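Local coordinates for FrnE protein (PDB 5CO3) that probably acts as a cytoplasmic disulfide oxidoreductase of the DsbA-like thioredoxin family, exchanging thiols and disulfides in other proteins, at residues Asp15-Ile20 and Ala181-Leu186; Trp49-Leu54 and Leu111-Ile116; Gly190-Val195 and Ser203-Pro208; Trp24-Lys29 and Arg131-Tyr136. One frame throughout, in Å; residues are numbered along the deposited sequence.

How the interactions relate
Interactions 1, 2 and 3 meet in one mixed sheet. Strand 12-18 lies between strand 45-51 on one flank, joined to it by Ile-16 O and His-50 N at 2.7 Å, and strand 193-196 on the other, joined by Trp-17 N and Phe-193 O at 3.0 Å. Interaction 4 packs the CxxC helix 23-38 against helix 125-137, and its centre lies about 12 Å from that of interaction 2, which also holds a glycerol. The probable redox site falls between interactions 3 and 4, where Cys-25 SG approaches Pro-192 N to 3.5 Å. The centre of interaction 1 is about 16 Å from that of interaction 4, yet its strand end reaches the same cysteine, Asp-19 N lying 3.5 Å from Cys-25 SG.

Interaction 1: residues Asp15-Ile20 and Ala181-Leu186; sequences DIWSDI and AQAQQL
The indole of Trp-17 lies under the methyl of Ala-183, whose CB sits over the five-membered ring, 3.8 Å from its centroid and 26° off the ring normal, a CH-pi contact. The same methyl comes to 3.6 Å from CD1 of Trp-17. Alanine suits the place because its short side chain lets the indole come close to the helix backbone. The six-membered ring reaches further along helix 173-186. Gln-182, its chain extended beyond CG, brings its amide to the ring edge, where OE1 is 3.6 Å from Trp-17 CZ2; amide and indole stand almost perpendicular, at 88°. One turn after Gln-182, CD1 of Leu-186 meets Trp-17 CH2 obliquely at 3.7 Å. On the indole face opposite Ala-183 stacks the ring of His-50, while NE1 donates to the backbone oxygen of Asp-179 in the same helix. The strand segment and helix segment run nearly crosswise, at 102°, so this one broad side chain spans the space between sheet and helix in the thioredoxin-like fold. A leucine in place of Trp-17 would probably leave the Asp-179 oxygen without its indole donor and open a gap beneath Ala-183. No hydrogen bond joins the two segments directly; their adhesion is mainly that of an aromatic plate against aliphatic carbon, with the Gln-182 amide at the ring edge and the indole nitrogen satisfied by the helix backbone.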
loop_
_atom_site.group_PDB
_atom_site.type_symbol
_atom_site.label_atom_id
_atom_site.label_comp_id
_atom_site.label_asym_id
_atom_site.label_seq_id
_atom_site.Cartn_x
_atom_site.Cartn_y
_atom_site.Cartn_z
ATOM N N ASP A 15 3.014 4.662 -8.120
ATOM C CA ASP A 15 2.076 5.077 -7.078
ATOM C C ASP A 15 1.210 3.914 -6.645
ATOM O O ASP A 15 0.570 3.271 -7.477
ATOM C CB ASP A 15 1.204 6.224 -7.587
ATOM C CG ASP A 15 2.003 7.454 -7.866
ATOM O OD1 ASP A 15 2.361 8.138 -6.887
ATOM O OD2 ASP A 15 2.308 7.723 -9.054
ATOM N N ILE A 16 1.185 3.632 -5.347
ATOM C CA ILE A 16 0.417 2.494 -4.867
ATOM C C ILE A 16 -0.598 2.918 -3.821
ATOM O O ILE A 16 -0.241 3.456 -2.767
ATOM C CB ILE A 16 1.318 1.398 -4.275
ATOM C CG1 ILE A 16 2.497 1.110 -5.212
ATOM C CG2 ILE A 16 0.511 0.128 -4.031
ATOM C CD1 ILE A 16 3.468 0.098 -4.659
ATOM N N TRP A 17 -1.866 2.672 -4.121
ATOM C CA TRP A 17 -2.923 2.881 -3.132
ATOM C C TRP A 17 -3.151 1.590 -2.362
ATOM O O TRP A 17 -3.201 0.502 -2.934
ATOM C CB TRP A 17 -4.209 3.356 -3.804
ATOM C CG TRP A 17 -4.252 4.850 -3.997
ATOM C CD1 TRP A 17 -4.822 5.768 -3.162
ATOM C CD2 TRP A 17 -3.693 5.592 -5.086
ATOM N NE1 TRP A 17 -4.659 7.036 -3.665
ATOM C CE2 TRP A 17 -3.972 6.956 -4.850
ATOM C CE3 TRP A 17 -2.990 5.237 -6.241
ATOM C CZ2 TRP A 17 -3.564 7.963 -5.723
ATOM C CZ3 TRP A 17 -2.592 6.241 -7.113
ATOM C CH2 TRP A 17 -2.880 7.587 -6.846
ATOM N N SER A 18 -3.285 1.713 -1.046
ATOM C CA SER A 18 -3.291 0.540 -0.203
ATOM C C SER A 18 -3.976 0.876 1.119
ATOM O O SER A 18 -3.944 2.028 1.543
ATOM C CB SER A 18 -1.863 0.068 0.036
ATOM O OG SER A 18 -1.836 -1.049 0.885
ATOM N N ASP A 19 -4.599 -0.125 1.734
ATOM C CA ASP A 19 -5.081 -0.001 3.106
ATOM C C ASP A 19 -4.379 -1.015 3.988
ATOM O O ASP A 19 -4.137 -2.156 3.594
ATOM C CB ASP A 19 -6.601 -0.201 3.202
ATOM C CG ASP A 19 -7.187 0.332 4.520
ATOM O OD1 ASP A 19 -6.440 0.924 5.335
ATOM O OD2 ASP A 19 -8.402 0.177 4.722
ATOM N N ILE A 20 -4.052 -0.563 5.193
ATOM C CA ILE A 20 -3.422 -1.412 6.194
ATOM C C ILE A 20 -4.335 -2.581 6.545
ATOM O O ILE A 20 -3.857 -3.682 6.846
ATOM C CB ILE A 20 -3.073 -0.595 7.459
ATOM C CG1 ILE A 20 -1.967 0.406 7.126
ATOM C CG2 ILE A 20 -2.643 -1.495 8.610
ATOM C CD1 ILE A 20 -2.216 1.793 7.602
ATOM N N ALA A 181 -9.374 10.871 -1.945
ATOM C CA ALA A 181 -10.114 11.582 -2.974
ATOM C C ALA A 181 -9.501 11.305 -4.343
ATOM O O ALA A 181 -10.212 11.073 -5.319
ATOM C CB ALA A 181 -10.132 13.072 -2.676
ATOM N N GLN A 182 -8.176 11.307 -4.409
ATOM C CA GLN A 182 -7.500 11.074 -5.676
ATOM C C GLN A 182 -7.809 9.674 -6.208
ATOM O O GLN A 182 -8.049 9.500 -7.408
ATOM C CB GLN A 182 -5.993 11.273 -5.535
ATOM C CG GLN A 182 -5.274 11.292 -6.873
ATOM C CD GLN A 182 -3.790 11.564 -6.749
ATOM O OE1 GLN A 182 -3.241 11.592 -5.647
ATOM N NE2 GLN A 182 -3.131 11.771 -7.886
ATOM N N ALA A 183 -7.831 8.683 -5.317
ATOM C CA ALA A 183 -8.198 7.319 -5.702
ATOM C C ALA A 183 -9.619 7.297 -6.254
ATOM O O ALA A 183 -9.884 6.707 -7.304
ATOM C CB ALA A 183 -8.072 6.363 -4.517
ATOM N N GLN A 184 -10.523 7.963 -5.544
ATOM C CA GLN A 184 -11.911 8.046 -5.964
ATOM C C GLN A 184 -12.019 8.682 -7.347
ATOM O O GLN A 184 -12.717 8.164 -8.222
ATOM C CB GLN A 184 -12.730 8.837 -4.942
ATOM C CG GLN A 184 -14.223 8.586 -5.020
ATOM C CD GLN A 184 -14.918 8.838 -3.697
ATOM O OE1 GLN A 184 -14.303 9.314 -2.741
ATOM N NE2 GLN A 184 -16.205 8.510 -3.630
ATOM N N GLN A 185 -11.312 9.793 -7.540
ATOM C CA GLN A 185 -11.327 10.504 -8.819
ATOM C C GLN A 185 -10.814 9.613 -9.943
ATOM O O GLN A 185 -11.336 9.640 -11.058
ATOM C CB GLN A 185 -10.487 11.781 -8.736
ATOM C CG GLN A 185 -11.070 12.850 -7.820
ATOM C CD GLN A 185 -10.022 13.830 -7.326
ATOM O OE1 GLN A 185 -8.838 13.719 -7.658
ATOM N NE2 GLN A 185 -10.452 14.794 -6.522
ATOM N N LEU A 186 -9.793 8.818 -9.628
ATOM C CA LEU A 186 -9.193 7.891 -10.578
ATOM C C LEU A 186 -10.041 6.646 -10.813
ATOM O O LEU A 186 -9.733 5.844 -11.689
ATOM C CB LEU A 186 -7.805 7.468 -10.096
ATOM C CG LEU A 186 -6.666 8.460 -10.315
ATOM C CD1 LEU A 186 -5.448 8.037 -9.511
ATOM C CD2 LEU A 186 -6.335 8.546 -11.790
#

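Interaction 2: residues Trp49-Leu54 and Leu111-Ile116; sequences WHSFEL and LAHQLI. With GOL (glycerol), chain B.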
loop_
_atom_site.group_PDB
_atom_site.type_symbol
_atom_site.label_atom_id
_atom_site.label_comp_id
_atom_site.label_asym_id
_atom_site.label_seq_id
_atom_site.Cartn_x
_atom_site.Cartn_y
_atom_site.Cartn_z
ATOM N N TRP A 49 3.655 5.499 -1.617
ATOM C CA TRP A 49 2.434 4.910 -1.089
ATOM C C TRP A 49 1.377 6.001 -0.942
ATOM O O TRP A 49 1.690 7.160 -0.640
ATOM C CB TRP A 49 2.693 4.189 0.250
ATOM C CG TRP A 49 3.561 2.958 0.082
ATOM C CD1 TRP A 49 4.924 2.899 0.163
ATOM C CD2 TRP A 49 3.120 1.625 -0.237
ATOM N NE1 TRP A 49 5.360 1.607 -0.075
ATOM C CE2 TRP A 49 4.271 0.808 -0.322
ATOM C CE3 TRP A 49 1.862 1.040 -0.445
ATOM C CZ2 TRP A 49 4.205 -0.563 -0.623
ATOM C CZ3 TRP A 49 1.795 -0.318 -0.738
ATOM C CH2 TRP A 49 2.961 -1.103 -0.827
ATOM N N HIS A 50 0.132 5.627 -1.207
ATOM C CA HIS A 50 -1.002 6.527 -1.054
ATOM C C HIS A 50 -2.039 5.878 -0.163
ATOM O O HIS A 50 -2.222 4.657 -0.191
ATOM C CB HIS A 50 -1.625 6.877 -2.403
ATOM C CG HIS A 50 -0.708 7.630 -3.316
ATOM N ND1 HIS A 50 -0.690 9.004 -3.387
ATOM C CD2 HIS A 50 0.230 7.192 -4.189
ATOM C CE1 HIS A 50 0.218 9.384 -4.270
ATOM N NE2 HIS A 50 0.792 8.303 -4.768
ATOM N N SER A 51 -2.704 6.707 0.630
ATOM C CA SER A 51 -3.695 6.238 1.589
ATOM C C SER A 51 -4.987 5.811 0.919
ATOM O O SER A 51 -5.485 6.473 0.008
ATOM C CB SER A 51 -3.992 7.324 2.621
ATOM O OG SER A 51 -2.801 7.824 3.191
ATOM N N PHE A 52 -5.527 4.697 1.395
ATOM C CA PHE A 52 -6.832 4.225 0.977
ATOM C C PHE A 52 -7.465 3.576 2.198
ATOM O O PHE A 52 -6.794 2.834 2.922
ATOM C CB PHE A 52 -6.721 3.233 -0.176
ATOM C CG PHE A 52 -8.035 2.900 -0.828
ATOM C CD1 PHE A 52 -8.883 1.960 -0.266
ATOM C CD2 PHE A 52 -8.407 3.504 -2.021
ATOM C CE1 PHE A 52 -10.081 1.641 -0.869
ATOM C CE2 PHE A 52 -9.603 3.186 -2.629
ATOM C CZ PHE A 52 -10.445 2.256 -2.045
ATOM N N GLU A 53 -8.732 3.893 2.442
ATOM C CA GLU A 53 -9.480 3.278 3.527
ATOM C C GLU A 53 -10.635 2.477 2.964
ATOM O O GLU A 53 -11.508 3.035 2.299
ATOM C CB GLU A 53 -10.003 4.338 4.503
ATOM C CG GLU A 53 -8.996 4.732 5.571
ATOM C CD GLU A 53 -9.501 5.851 6.471
ATOM O OE1 GLU A 53 -10.108 5.570 7.530
ATOM O OE2 GLU A 53 -9.294 7.028 6.107
ATOM N N LEU A 54 -10.630 1.171 3.221
ATOM C CA LEU A 54 -11.755 0.326 2.839
ATOM C C LEU A 54 -13.048 0.869 3.417
ATOM O O LEU A 54 -14.082 0.848 2.765
ATOM C CB LEU A 54 -11.551 -1.107 3.314
ATOM C CG LEU A 54 -10.327 -1.831 2.765
ATOM C CD1 LEU A 54 -10.260 -3.221 3.369
ATOM C CD2 LEU A 54 -10.390 -1.876 1.244
ATOM N N LEU A 111 -5.665 7.022 11.366
ATOM C CA LEU A 111 -4.494 7.490 12.104
ATOM C C LEU A 111 -3.229 6.767 11.649
ATOM O O LEU A 111 -2.164 7.376 11.555
ATOM C CB LEU A 111 -4.689 7.303 13.613
ATOM C CG LEU A 111 -5.585 8.305 14.334
ATOM C CD1 LEU A 111 -5.913 7.814 15.741
ATOM C CD2 LEU A 111 -4.914 9.680 14.365
ATOM N N ALA A 112 -3.349 5.470 11.374
ATOM C CA ALA A 112 -2.244 4.688 10.844
ATOM C C ALA A 112 -1.786 5.258 9.510
ATOM O O ALA A 112 -0.589 5.382 9.269
ATOM C CB ALA A 112 -2.663 3.244 10.695
ATOM N N HIS A 113 -2.729 5.623 8.646
ATOM C CA HIS A 113 -2.362 6.227 7.366
ATOM C C HIS A 113 -1.663 7.561 7.580
ATOM O O HIS A 113 -0.742 7.908 6.838
ATOM C CB HIS A 113 -3.589 6.396 6.466
ATOM C CG HIS A 113 -4.013 5.120 5.803
ATOM N ND1 HIS A 113 -3.283 4.532 4.789
ATOM C CD2 HIS A 113 -5.086 4.321 6.006
ATOM C CE1 HIS A 113 -3.887 3.423 4.405
ATOM N NE2 HIS A 113 -4.987 3.275 5.124
ATOM N N GLN A 114 -2.091 8.305 8.600
ATOM C CA GLN A 114 -1.421 9.556 8.941
ATOM C C GLN A 114 0.035 9.318 9.346
ATOM O O GLN A 114 0.930 10.088 8.975
ATOM C CB GLN A 114 -2.161 10.279 10.071
ATOM C CG GLN A 114 -3.406 11.016 9.602
ATOM C CD GLN A 114 -4.163 11.690 10.749
ATOM O OE1 GLN A 114 -3.606 12.520 11.468
ATOM N NE2 GLN A 114 -5.429 11.320 10.931
ATOM N N LEU A 115 0.263 8.255 10.113
ATOM C CA LEU A 115 1.614 7.912 10.554
ATOM C C LEU A 115 2.510 7.596 9.357
ATOM O O LEU A 115 3.691 7.953 9.329
ATOM C CB LEU A 115 1.581 6.726 11.514
ATOM C CG LEU A 115 2.953 6.278 12.025
ATOM C CD1 LEU A 115 3.722 7.448 12.621
ATOM C CD2 LEU A 115 2.806 5.145 13.040
ATOM N N ILE A 116 1.946 6.936 8.358
ATOM C CA ILE A 116 2.746 6.634 7.181
ATOM C C ILE A 116 3.145 7.933 6.467
ATOM O O ILE A 116 4.292 8.096 6.036
ATOM C CB ILE A 116 2.008 5.704 6.228
ATOM C CG1 ILE A 116 1.819 4.342 6.883
ATOM C CG2 ILE A 116 2.871 5.475 4.991
ATOM C CD1 ILE A 116 0.812 3.432 6.197
HETATM C C1 GOL B . -0.128 3.836 2.881
HETATM O O1 GOL B . -1.238 3.042 2.517
HETATM C C2 GOL B . -0.471 5.319 2.750
HETATM O O2 GOL B . -1.223 5.849 3.837
HETATM C C3 GOL B . 0.799 6.112 2.463
HETATM O O3 GOL B . 0.598 7.491 2.667
#
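This is a buried, partly ligand-bridged contact between the end of strand 45-51 and helix 110-121, in which Ser-51 and His-113 share a glycerol, probably taken up from the crystallisation liquor. Glycerol O2 is hydrogen-bonded to Ser-51 OG at 2.6 Å and to His-113 ND1, also at 2.6 Å, the latter near the imidazole plane and close to straight (165°). Serine and histidine suit the spot, since each can donate or accept toward a hydroxyl. Ser-51 CB also touches the imidazole directly, 3.6 Å from ND1. At the far side of the ring NE2 is hydrogen-bonded to Asp-19 OD1, which helps fix its rotation, and the methylene CG of Glu-53 slides past CD2 at 4.0 Å, its carboxylate going on to a salt bridge with Arg-177. Ile-116 CG2 closes on glycerol C3 at 3.3 Å. Helix 110-121 thus faces the strand end here, with helix 125-137 beside it, where Leu-115 meets Met-128, and helix 173-186 touching both Ser-51 and Gln-114.

Interaction 3: residues Gly190-Val195 and Ser203-Pro208; sequences GVPFFV and SGAQAP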
loop_
_atom_site.group_PDB
_atom_site.type_symbol
_atom_site.label_atom_id
_atom_site.label_comp_id
_atom_site.label_asym_id
_atom_site.label_seq_id
_atom_site.Cartn_x
_atom_site.Cartn_y
_atom_site.Cartn_z
ATOM N N GLY A 190 -10.810 -0.517 -5.258
ATOM C CA GLY A 190 -10.260 -1.654 -4.551
ATOM C C GLY A 190 -8.748 -1.582 -4.480
ATOM O O GLY A 190 -8.111 -0.941 -5.321
ATOM N N VAL A 191 -8.173 -2.243 -3.478
ATOM C CA VAL A 191 -6.735 -2.179 -3.240
ATOM C C VAL A 191 -6.129 -3.570 -3.090
ATOM O O VAL A 191 -6.810 -4.511 -2.699
ATOM C CB VAL A 191 -6.422 -1.324 -1.987
ATOM C CG1 VAL A 191 -6.627 0.150 -2.301
ATOM C CG2 VAL A 191 -7.276 -1.760 -0.792
ATOM N N PRO A 192 -4.831 -3.718 -3.388
ATOM C CA PRO A 192 -3.893 -2.682 -3.822
ATOM C C PRO A 192 -4.144 -2.246 -5.256
ATOM O O PRO A 192 -4.670 -3.013 -6.065
ATOM C CB PRO A 192 -2.539 -3.372 -3.688
ATOM C CG PRO A 192 -2.832 -4.804 -3.911
ATOM C CD PRO A 192 -4.183 -5.033 -3.291
ATOM N N PHE A 193 -3.790 -1.007 -5.557
ATOM C CA PHE A 193 -3.881 -0.512 -6.917
ATOM C C PHE A 193 -2.569 0.164 -7.283
ATOM O O PHE A 193 -2.122 1.075 -6.593
ATOM C CB PHE A 193 -5.060 0.456 -7.076
ATOM C CG PHE A 193 -5.441 0.710 -8.506
ATOM C CD1 PHE A 193 -4.738 1.619 -9.268
ATOM C CD2 PHE A 193 -6.496 0.026 -9.088
ATOM C CE1 PHE A 193 -5.083 1.855 -10.594
ATOM C CE2 PHE A 193 -6.847 0.252 -10.405
ATOM C CZ PHE A 193 -6.143 1.169 -11.158
ATOM N N PHE A 194 -1.964 -0.288 -8.382
ATOM C CA PHE A 194 -0.691 0.252 -8.844
ATOM C C PHE A 194 -0.850 1.206 -10.019
ATOM O O PHE A 194 -1.598 0.937 -10.962
ATOM C CB PHE A 194 0.253 -0.876 -9.268
ATOM C CG PHE A 194 0.524 -1.890 -8.203
ATOM C CD1 PHE A 194 -0.380 -2.911 -7.950
ATOM C CD2 PHE A 194 1.695 -1.843 -7.469
ATOM C CE1 PHE A 194 -0.128 -3.859 -6.987
ATOM C CE2 PHE A 194 1.959 -2.788 -6.506
ATOM C CZ PHE A 194 1.044 -3.808 -6.260
ATOM N N VAL A 195 -0.142 2.328 -9.962
ATOM C CA VAL A 195 -0.059 3.230 -11.098
ATOM C C VAL A 195 1.412 3.389 -11.450
ATOM O O VAL A 195 2.226 3.766 -10.601
ATOM C CB VAL A 195 -0.696 4.597 -10.807
ATOM C CG1 VAL A 195 -0.495 5.528 -11.987
ATOM C CG2 VAL A 195 -2.172 4.431 -10.502
ATOM N N SER A 203 -4.597 -3.379 -11.302
ATOM C CA SER A 203 -5.576 -3.547 -10.240
ATOM C C SER A 203 -5.407 -4.863 -9.488
ATOM O O SER A 203 -5.390 -5.930 -10.092
ATOM C CB SER A 203 -6.983 -3.464 -10.819
ATOM O OG SER A 203 -7.933 -3.803 -9.830
ATOM N N GLY A 204 -5.288 -4.783 -8.167
ATOM C CA GLY A 204 -5.193 -5.968 -7.333
ATOM C C GLY A 204 -3.766 -6.447 -7.161
ATOM O O GLY A 204 -2.848 -5.898 -7.769
ATOM N N ALA A 205 -3.589 -7.479 -6.338
ATOM C CA ALA A 205 -2.277 -8.047 -6.052
ATOM C C ALA A 205 -1.858 -9.036 -7.130
ATOM O O ALA A 205 -1.893 -10.254 -6.926
ATOM C CB ALA A 205 -2.279 -8.728 -4.684
ATOM N N GLN A 206 -1.455 -8.507 -8.279
ATOM C CA GLN A 206 -1.128 -9.343 -9.424
ATOM C C GLN A 206 0.245 -10.001 -9.307
ATOM O O GLN A 206 1.069 -9.620 -8.473
ATOM C CB GLN A 206 -1.217 -8.519 -10.713
ATOM C CG GLN A 206 -2.583 -7.902 -10.907
ATOM C CD GLN A 206 -3.094 -7.978 -12.335
ATOM O OE1 GLN A 206 -2.580 -8.734 -13.167
ATOM N NE2 GLN A 206 -4.123 -7.192 -12.624
ATOM N N ALA A 207 0.471 -10.997 -10.160
ATOM C CA ALA A 207 1.714 -11.762 -10.163
ATOM C C ALA A 207 2.923 -10.856 -10.358
ATOM O O ALA A 207 2.822 -9.824 -11.022
ATOM C CB ALA A 207 1.675 -12.835 -11.262
ATOM N N PRO A 208 4.066 -11.232 -9.762
ATOM C CA PRO A 208 5.290 -10.459 -9.976
ATOM C C PRO A 208 5.594 -10.304 -11.472
ATOM O O PRO A 208 6.001 -9.222 -11.884
ATOM C CB PRO A 208 6.368 -11.298 -9.285
ATOM C CG PRO A 208 5.647 -12.092 -8.278
ATOM C CD PRO A 208 4.279 -12.358 -8.835
#
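Pro-192 packs closely on the turn at Gly-204 and Ala-205, whereas the Phe-193 and Ser-203 pair next to it, in equally close touch, lies at the solvent side. On the inner side Gly-204 N donates to Pro-192 O at 2.8 Å, nearly in line with the carbonyl (167°) although bent at the hydrogen. The proline ring leans over the same turn, its CG 3.7 Å from Ala-205 N and 4.0 Å from Ala-205 CB. Gly-204 takes a positive phi of 88°, at which a side chain would press on the preceding carbonyl, so glycine fits; its own O lies at the edge of the Phe-194 ring, 3.5 Å from CE1. The peptide before Pro-192 is cis, as in the cis-proline loop that faces the CxxC motif in thioredoxin folds, and here the proline side chain touches Trp-24 and Cys-25. Replacing Pro-192 with an alanine would probably remove the ring that lies against Ala-205 and weaken the preference for the cis bond, setting this loop free to shift. Toward solvent, Phe-193 and exposed Ser-203 form an antiparallel non-hydrogen-bonded pair. With CG anti to the backbone N (chi1 -164°), the phenyl swings its CE2 to 3.7 Å from Ser-203 CB, an oblique touch on a small residue. Past the inverse gamma turn centred on Ala-205, Gln-206 folds back, its NE2 donating to Ser-203 O at 3.1 Å.

Interaction 4: residues Trp24-Lys29 and Arg131-Tyr136; sequences WCYIGK and RLLRAY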
loop_
_atom_site.group_PDB
_atom_site.type_symbol
_atom_site.label_atom_id
_atom_site.label_comp_id
_atom_site.label_asym_id
_atom_site.label_seq_id
_atom_site.Cartn_x
_atom_site.Cartn_y
_atom_site.Cartn_z
ATOM N N TRP A 24 -4.721 -8.351 1.055
ATOM C CA TRP A 24 -4.195 -8.453 -0.304
ATOM C C TRP A 24 -3.138 -7.382 -0.537
ATOM O O TRP A 24 -2.263 -7.542 -1.383
ATOM C CB TRP A 24 -5.312 -8.365 -1.341
ATOM C CG TRP A 24 -6.092 -9.637 -1.411
ATOM C CD1 TRP A 24 -7.357 -9.849 -0.949
ATOM C CD2 TRP A 24 -5.643 -10.890 -1.944
ATOM N NE1 TRP A 24 -7.727 -11.152 -1.165
ATOM C CE2 TRP A 24 -6.696 -11.814 -1.783
ATOM C CE3 TRP A 24 -4.454 -11.319 -2.553
ATOM C CZ2 TRP A 24 -6.600 -13.140 -2.204
ATOM C CZ3 TRP A 24 -4.362 -12.639 -2.973
ATOM C CH2 TRP A 24 -5.427 -13.533 -2.797
ATOM N N CYS A 25 -3.185 -6.307 0.245
ATOM C CA CYS A 25 -2.178 -5.264 0.089
ATOM C C CYS A 25 -0.803 -5.719 0.565
ATOM O O CYS A 25 0.212 -5.323 -0.002
ATOM C CB CYS A 25 -2.616 -3.993 0.826
ATOM S SG CYS A 25 -3.919 -3.112 -0.040
ATOM N N TYR A 26 -0.756 -6.526 1.622
ATOM C CA TYR A 26 0.522 -7.032 2.095
ATOM C C TYR A 26 1.062 -8.034 1.064
ATOM O O TYR A 26 2.229 -7.970 0.672
ATOM C CB TYR A 26 0.370 -7.677 3.468
ATOM C CG TYR A 26 1.588 -7.622 4.348
ATOM C CD1 TYR A 26 2.832 -7.192 3.866
ATOM C CD2 TYR A 26 1.493 -7.988 5.688
ATOM C CE1 TYR A 26 3.947 -7.156 4.697
ATOM C CE2 TYR A 26 2.591 -7.952 6.515
ATOM C CZ TYR A 26 3.804 -7.542 6.031
ATOM O OH TYR A 26 4.886 -7.515 6.872
ATOM N N ILE A 27 0.192 -8.940 0.621
ATOM C CA ILE A 27 0.530 -9.874 -0.457
ATOM C C ILE A 27 1.039 -9.125 -1.693
ATOM O O ILE A 27 2.068 -9.494 -2.277
ATOM C CB ILE A 27 -0.677 -10.749 -0.827
ATOM C CG1 ILE A 27 -0.902 -11.784 0.279
ATOM C CG2 ILE A 27 -0.473 -11.439 -2.207
ATOM C CD1 ILE A 27 -2.319 -12.385 0.328
ATOM N N GLY A 28 0.333 -8.056 -2.067
ATOM C CA GLY A 28 0.712 -7.268 -3.229
ATOM C C GLY A 28 2.032 -6.544 -3.059
ATOM O O GLY A 28 2.785 -6.346 -4.025
ATOM N N LYS A 29 2.311 -6.124 -1.826
ATOM C CA LYS A 29 3.572 -5.464 -1.537
ATOM C C LYS A 29 4.724 -6.445 -1.754
ATOM O O LYS A 29 5.753 -6.085 -2.345
ATOM C CB LYS A 29 3.584 -4.913 -0.110
ATOM C CG LYS A 29 4.843 -4.123 0.282
ATOM C CD LYS A 29 4.697 -3.530 1.699
ATOM C CE LYS A 29 5.757 -2.483 1.996
ATOM N NZ LYS A 29 7.121 -3.081 2.118
ATOM N N ARG A 131 5.718 -2.075 8.563
ATOM C CA ARG A 131 5.538 -2.304 9.995
ATOM C C ARG A 131 4.073 -2.372 10.373
ATOM O O ARG A 131 3.673 -3.244 11.140
ATOM C CB ARG A 131 6.215 -1.201 10.804
ATOM C CG ARG A 131 6.236 -1.496 12.312
ATOM C CD ARG A 131 7.095 -2.731 12.583
ATOM N NE ARG A 131 6.955 -3.288 13.933
ATOM C CZ ARG A 131 6.020 -4.166 14.297
ATOM N NH1 ARG A 131 5.087 -4.562 13.428
ATOM N NH2 ARG A 131 6.004 -4.633 15.536
ATOM N N LEU A 132 3.274 -1.451 9.828
ATOM C CA LEU A 132 1.841 -1.427 10.101
ATOM C C LEU A 132 1.127 -2.660 9.539
ATOM O O LEU A 132 0.273 -3.237 10.204
ATOM C CB LEU A 132 1.214 -0.141 9.548
ATOM C CG LEU A 132 1.572 1.042 10.437
ATOM C CD1 LEU A 132 1.408 2.342 9.668
ATOM C CD2 LEU A 132 0.697 1.040 11.715
ATOM N N LEU A 133 1.495 -3.074 8.331
ATOM C CA LEU A 133 0.882 -4.268 7.754
ATOM C C LEU A 133 1.145 -5.492 8.636
ATOM O O LEU A 133 0.244 -6.295 8.888
ATOM C CB LEU A 133 1.401 -4.503 6.322
ATOM C CG LEU A 133 0.866 -3.496 5.292
ATOM C CD1 LEU A 133 1.675 -3.578 3.983
ATOM C CD2 LEU A 133 -0.623 -3.750 5.037
ATOM N N ARG A 134 2.380 -5.622 9.114
ATOM C CA ARG A 134 2.737 -6.728 9.991
ATOM C C ARG A 134 1.990 -6.644 11.328
ATOM O O ARG A 134 1.462 -7.638 11.830
ATOM C CB ARG A 134 4.255 -6.751 10.218
ATOM C CG ARG A 134 4.748 -7.948 11.023
ATOM C CD ARG A 134 6.269 -7.916 11.182
ATOM N NE ARG A 134 6.645 -7.735 12.581
ATOM C CZ ARG A 134 7.617 -6.936 13.014
ATOM N NH1 ARG A 134 8.346 -6.223 12.155
ATOM N NH2 ARG A 134 7.865 -6.854 14.314
ATOM N N ALA A 135 1.935 -5.442 11.891
ATOM C CA ALA A 135 1.244 -5.239 13.159
ATOM C C ALA A 135 -0.228 -5.635 13.053
ATOM O O ALA A 135 -0.789 -6.221 13.967
ATOM C CB ALA A 135 1.369 -3.794 13.592
ATOM N N TYR A 136 -0.850 -5.303 11.933
ATOM C CA TYR A 136 -2.270 -5.581 11.741
ATOM C C TYR A 136 -2.546 -7.062 11.443
ATOM O O TYR A 136 -3.385 -7.699 12.081
ATOM C CB TYR A 136 -2.823 -4.706 10.614
ATOM C CG TYR A 136 -4.326 -4.784 10.437
ATOM C CD1 TYR A 136 -4.934 -5.867 9.792
ATOM C CD2 TYR A 136 -5.142 -3.759 10.904
ATOM C CE1 TYR A 136 -6.321 -5.930 9.640
ATOM C CE2 TYR A 136 -6.508 -3.816 10.759
ATOM C CZ TYR A 136 -7.098 -4.893 10.123
ATOM O OH TYR A 136 -8.469 -4.897 9.986
#
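Lys-29 NZ is gripped by three carboxylates, forming salt bridges to Glu-33, Glu-130 and Asp-126, while its methylene CD lies 3.8 Å from Leu-133 CD1 on the facing helix. Lysine serves both needs: a greasy stem for the leucine and a charge, probably stabilised by the surrounding acids, beyond it. Leu-133 also carries the main apolar contact. Its CB stands above the middle of the Tyr-26 ring, 3.5 Å from the centroid and only 10° off the normal, a well-centred CH-pi contact, and CD1 adds a touch at 3.8 Å to Tyr-26 CD1. The tyrosine, whose CG is anti to the backbone N (chi1 -151°), runs alongside Arg-134 in the same direction, its OH 3.5 Å from Arg-134 CB. That hydroxyl is hydrogen-bonded to Glu-130, so tyrosine offers a flat face to the leucine and still satisfies its polar end. Arg-134 carries its guanidinium beyond the contact to Glu-139, which also pairs with Arg-131. The two helix segments cross at 134° between their directions, with axes 10.4 Å apart. Helix 23-38, at whose start the CxxC motif with Cys-25 lies, thus rests on helix 125-137. The latter in turn sends Leu-132 toward helices 110-121 and 146-156, and helix 78-93 meets helix 23-38 at Trp-24 and Ile-27.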